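Protein TASOR (Homo sapiens, PDB 6TL1) serves as a component of the HUSH complex, which maintains epigenetic silencing by promoting recruitment of the histone methyltransferase SETDB1 and of MORC2 to H3K9me3-rich loci. Local coordinates at residues V129-I134 against P201-S206. Residues are numbered along the deposited sequence; the frame is centred on the assembly and turned at random.
Sequences VVIFKI and PYAVVS
Val129 and Val205 form an antiparallel hydrogen-bonded pair, each backbone N giving its hydrogen to the other's O; the bond from Val129 N to Val205 O is 2.8 Å long and almost straight. Their side chains share a face of the sheet, where Val205 CG2, between its own backbone N and carbonyl carbon, comes 3.8 Å from Val129 CB. Val130 faces the other way, in a non-hydrogen-bonded pair with Val204: its CG2 meets Val204 CG2 at 4.1 Å, while its CG1 lies beside Pro201 CB and also covers one face of the Phe132 ring toward the rim. Ile131 meets a classic beta bulge, which sets one extra residue opposite a single partner, so that one carbonyl receives two N-H groups and the register shifts by one. Here Tyr202 and Ala203 share Ile131: its N donates to Ala203 O, and Ile131 O is gripped by Tyr202 N at 2.8 Å and by Ala203 N at a longer 3.1 Å, both donors lying in the carbonyl plane. The bulge turns Tyr202 CB toward the partner strand, 3.3 Å from Ile131 O, and the two side chains lie side by side, pointing the same way, Ile131 CG2 4.1 Å from Tyr202 CD2. Beyond it, Phe132 pairs with Pro201; its CB points away, yet the ring returns, bringing CD2 to 3.5 Å from Pro201 N. In TASOR's pseudo-PARP domain, strand 199-209 is central in a five-stranded antiparallel sheet, with 34-42 on its other side; 126-134 lies between it and outermost 71-77, and helix 12-22 packs on the face bearing Ile131 and Val205.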
loop_
_atom_site.group_PDB
_atom_site.type_symbol
_atom_site.label_atom_id
_atom_site.label_comp_id
_atom_site.label_asym_id
_atom_site.label_seq_id
_atom_site.Cartn_x
_atom_site.Cartn_y
_atom_site.Cartn_z
ATOM N N VAL A 129 -4.477 10.073 2.311
ATOM C CA VAL A 129 -3.637 8.893 2.141
ATOM C C VAL A 129 -4.117 7.832 3.123
ATOM O O VAL A 129 -4.182 8.087 4.333
ATOM C CB VAL A 129 -2.150 9.212 2.357
ATOM C CG1 VAL A 129 -1.312 7.966 2.182
ATOM C CG2 VAL A 129 -1.701 10.307 1.394
ATOM N N VAL A 130 -4.475 6.659 2.597
ATOM C CA VAL A 130 -4.791 5.490 3.417
ATOM C C VAL A 130 -3.507 4.718 3.665
ATOM O O VAL A 130 -2.717 4.479 2.743
ATOM C CB VAL A 130 -5.863 4.602 2.757
ATOM C CG1 VAL A 130 -6.147 3.339 3.614
ATOM C CG2 VAL A 130 -7.170 5.359 2.637
ATOM N N ILE A 131 -3.251 4.416 4.931
ATOM C CA ILE A 131 -2.135 3.581 5.341
ATOM C C ILE A 131 -2.676 2.177 5.561
ATOM O O ILE A 131 -3.567 1.968 6.398
ATOM C CB ILE A 131 -1.463 4.117 6.613
ATOM C CG1 ILE A 131 -0.883 5.523 6.375
ATOM C CG2 ILE A 131 -0.434 3.112 7.140
ATOM C CD1 ILE A 131 -0.258 6.147 7.621
ATOM N N PHE A 132 -2.143 1.220 4.806
ATOM C CA PHE A 132 -2.509 -0.183 4.940
ATOM C C PHE A 132 -1.439 -0.919 5.717
ATOM O O PHE A 132 -0.244 -0.705 5.495
ATOM C CB PHE A 132 -2.658 -0.855 3.574
ATOM C CG PHE A 132 -3.781 -0.321 2.761
ATOM C CD1 PHE A 132 -3.585 0.745 1.906
ATOM C CD2 PHE A 132 -5.049 -0.883 2.859
ATOM C CE1 PHE A 132 -4.635 1.238 1.146
ATOM C CE2 PHE A 132 -6.101 -0.391 2.118
ATOM C CZ PHE A 132 -5.895 0.681 1.261
ATOM N N LYS A 133 -1.864 -1.821 6.594
ATOM C CA LYS A 133 -0.931 -2.820 7.072
ATOM C C LYS A 133 -0.966 -3.980 6.085
ATOM O O LYS A 133 -2.013 -4.302 5.517
ATOM C CB LYS A 133 -1.248 -3.287 8.494
ATOM C CG LYS A 133 -2.509 -4.095 8.681
ATOM C CD LYS A 133 -2.555 -4.627 10.122
ATOM C CE LYS A 133 -3.862 -5.354 10.451
ATOM N NZ LYS A 133 -3.922 -5.696 11.913
ATOM N N ILE A 134 0.206 -4.554 5.822
ATOM C CA ILE A 134 0.364 -5.589 4.813
ATOM C C ILE A 134 1.282 -6.657 5.370
ATOM O O ILE A 134 2.044 -6.425 6.312
ATOM C CB ILE A 134 0.949 -5.054 3.483
ATOM C CG1 ILE A 134 2.302 -4.378 3.759
ATOM C CG2 ILE A 134 -0.033 -4.108 2.831
ATOM C CD1 ILE A 134 3.028 -3.869 2.520
ATOM N N PRO A 201 -6.707 -1.888 5.725
ATOM C CA PRO A 201 -6.597 -0.465 6.076
ATOM C C PRO A 201 -6.373 -0.278 7.571
ATOM O O PRO A 201 -7.028 -0.913 8.405
ATOM C CB PRO A 201 -7.935 0.122 5.625
ATOM C CG PRO A 201 -8.869 -1.023 5.649
ATOM C CD PRO A 201 -8.063 -2.240 5.274
ATOM N N TYR A 202 -5.418 0.584 7.900
ATOM C CA TYR A 202 -4.948 0.832 9.256
ATOM C C TYR A 202 -5.139 2.271 9.711
ATOM O O TYR A 202 -5.538 2.504 10.858
ATOM C CB TYR A 202 -3.453 0.449 9.329
ATOM C CG TYR A 202 -2.780 0.762 10.640
ATOM C CD1 TYR A 202 -2.905 -0.101 11.724
ATOM C CD2 TYR A 202 -1.992 1.906 10.787
ATOM C CE1 TYR A 202 -2.293 0.178 12.930
ATOM C CE2 TYR A 202 -1.384 2.195 11.991
ATOM C CZ TYR A 202 -1.522 1.330 13.050
ATOM O OH TYR A 202 -0.903 1.615 14.250
ATOM N N ALA A 203 -4.890 3.251 8.839
ATOM C CA ALA A 203 -5.029 4.651 9.218
ATOM C C ALA A 203 -5.268 5.483 7.969
ATOM O O ALA A 203 -4.962 5.062 6.853
ATOM C CB ALA A 203 -3.783 5.160 9.963
ATOM N N VAL A 204 -5.818 6.680 8.178
ATOM C CA VAL A 204 -6.033 7.659 7.117
ATOM C C VAL A 204 -5.515 9.007 7.596
ATOM O O VAL A 204 -5.780 9.410 8.735
ATOM C CB VAL A 204 -7.517 7.771 6.721
ATOM C CG1 VAL A 204 -7.670 8.640 5.487
ATOM C CG2 VAL A 204 -8.112 6.382 6.482
ATOM N N VAL A 205 -4.771 9.694 6.734
ATOM C CA VAL A 205 -4.294 11.041 7.005
ATOM C C VAL A 205 -4.685 11.930 5.838
ATOM O O VAL A 205 -4.805 11.480 4.693
ATOM C CB VAL A 205 -2.768 11.088 7.200
ATOM C CG1 VAL A 205 -2.356 10.304 8.433
ATOM C CG2 VAL A 205 -2.071 10.566 5.948
ATOM N N SER A 206 -4.902 13.199 6.139
ATOM C CA SER A 206 -5.071 14.231 5.132
ATOM C C SER A 206 -3.820 15.102 5.148
ATOM O O SER A 206 -3.299 15.424 6.217
ATOM C CB SER A 206 -6.319 15.066 5.409
ATOM O OG SER A 206 -7.494 14.311 5.167
#